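Local coordinates for protein ALKF (Bacillus cereus, PDB 3ZBO) that is of uncertain function but binds branched DNA structures and is related to the HEAT-like repeat DNA glycosylases of the AlkC and AlkD type, at residues Ser153-Ser156 against Asp157-Glu160. Sequence-based numbering, arbitrary orientation.
Sequences SKIS and DMLE
Ser156, Asp157 and Met158 sit at the middle of the first two turns of helix 152-165, an amphipathic alpha-helix in the all-helical scaffold of this relative of the HEAT-like repeat DNA glycosylases. Regular i to i+4 bonding joins 153-156 to 157-160: Asp157 N donates to Ser153 O at 2.9 Å, and Met158 N, Leu159 N and Glu160 N repeat the pattern to the carbonyl O of Lys154, Ile155 and Ser156 in turn.

On the polar side, Asp157 has CG beside its own backbone N (chi1 -74°), which lays the carboxylate back along the preceding turn. There OD2 lies 3.5 Å from Ser153 O, an acceptor that cannot bond it, and separate waters serve the two oxygens instead. One water donates to OD1 at 2.7 Å and also bonds Ser156 OG; this hydroxyl stands anti to its backbone N (chi1 -179°), turned to the same water. The second water donates to OD2 and is only weakly bonded to Ser153 OG, whose stronger partner is Ser151 OG. Serine and aspartate suit this hydrated face, since a hydroxyl and a short carboxylate one residue apart can share one water.

Met158 serves the buried face. Its unbranched chain runs alongside the aliphatic part of Lys154, with SD 4.2 Å from Lys154 CG, then bends at its end among Trp135 and Tyr138 of helix 128-144 and Phe180 of helix 171-187. The extended Lys154 carries its ammonium beyond the sulfur to Asp120, Gln116 and Tyr138, so its methylenes pack while its charge is paired. Leu159, one residue on, turns to Leu181 and Ile198, joining this helix to the two that follow. Branched, buried Ile155 fills the space against Val184, Tyr188 and Leu191, and its CD1 methyl makes an apolar contact with Met158 SD at 4.1 Å.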
loop_
_atom_site.group_PDB
_atom_site.type_symbol
_atom_site.label_atom_id
_atom_site.label_comp_id
_atom_site.label_asym_id
_atom_site.label_seq_id
_atom_site.Cartn_x
_atom_site.Cartn_y
_atom_site.Cartn_z
ATOM N N SER A 153 6.499 19.494 10.316
ATOM C CA SER A 153 6.840 18.947 11.599
ATOM C C SER A 153 6.206 17.548 11.851
ATOM O O SER A 153 6.861 16.747 12.495
ATOM C CB SER A 153 6.409 19.972 12.759
ATOM O OG SER A 153 5.046 20.127 12.717
ATOM N N LYS A 154 5.009 17.254 11.336
ATOM C CA LYS A 154 4.416 15.944 11.508
ATOM C C LYS A 154 5.302 14.921 10.748
ATOM O O LYS A 154 5.597 13.865 11.331
ATOM C CB LYS A 154 3.026 15.904 10.909
ATOM C CG LYS A 154 2.293 14.611 11.229
ATOM C CD LYS A 154 0.930 14.643 10.419
ATOM C CE LYS A 154 0.000 13.628 10.829
ATOM N NZ LYS A 154 -1.197 13.867 9.924
ATOM N N ILE A 155 5.646 15.251 9.485
ATOM C CA ILE A 155 6.509 14.261 8.755
ATOM C C ILE A 155 7.844 14.079 9.436
ATOM O O ILE A 155 8.375 12.984 9.545
ATOM C CB ILE A 155 6.680 14.725 7.278
ATOM C CG1 ILE A 155 5.358 14.838 6.551
ATOM C CG2 ILE A 155 7.666 13.752 6.515
ATOM C CD1 ILE A 155 4.466 13.576 6.508
ATOM N N SER A 156 8.454 15.175 9.971
ATOM C CA SER A 156 9.690 15.019 10.669
ATOM C C SER A 156 9.571 14.116 11.899
ATOM O O SER A 156 10.451 13.267 12.152
ATOM C CB SER A 156 10.154 16.462 11.028
ATOM O OG SER A 156 11.384 16.412 11.709
ATOM N N ASP A 157 8.477 14.300 12.649
ATOM C CA ASP A 157 8.269 13.491 13.849
ATOM C C ASP A 157 8.051 12.004 13.439
ATOM O O ASP A 157 8.528 11.083 14.143
ATOM C CB ASP A 157 7.048 14.007 14.613
ATOM C CG ASP A 157 7.289 15.300 15.350
ATOM O OD1 ASP A 157 8.427 15.694 15.510
ATOM O OD2 ASP A 157 6.243 15.835 15.815
ATOM N N MET A 158 7.369 11.792 12.314
ATOM C CA MET A 158 7.226 10.450 11.768
ATOM C C MET A 158 8.568 9.845 11.374
ATOM O O MET A 158 8.802 8.622 11.647
ATOM C CB MET A 158 6.263 10.470 10.574
ATOM C CG MET A 158 4.819 10.736 11.025
ATOM S SD MET A 158 3.746 11.030 9.670
ATOM C CE MET A 158 3.530 9.357 9.034
ATOM N N LEU A 159 9.477 10.626 10.790
ATOM C CA LEU A 159 10.799 10.060 10.472
ATOM C C LEU A 159 11.523 9.613 11.750
ATOM O O LEU A 159 12.223 8.595 11.775
ATOM C CB LEU A 159 11.694 11.112 9.783
ATOM C CG LEU A 159 11.290 11.421 8.353
ATOM C CD1 LEU A 159 12.083 12.654 7.815
ATOM C CD2 LEU A 159 11.576 10.231 7.453
ATOM N N GLU A 160 11.399 10.481 12.816
ATOM C CA GLU A 160 12.036 10.110 14.083
ATOM C C GLU A 160 11.441 8.854 14.706
ATOM O O GLU A 160 12.195 8.021 15.219
ATOM C CB GLU A 160 11.900 11.259 15.073
ATOM C CG GLU A 160 12.769 12.438 14.775
ATOM C CD GLU A 160 14.242 12.148 14.818
ATOM O OE1 GLU A 160 14.705 11.372 15.690
ATOM O OE2 GLU A 160 15.014 12.688 14.002
HETATM O O HOH W 1 4.211 17.964 15.183
HETATM O O HOH W 2 10.879 16.183 14.381
#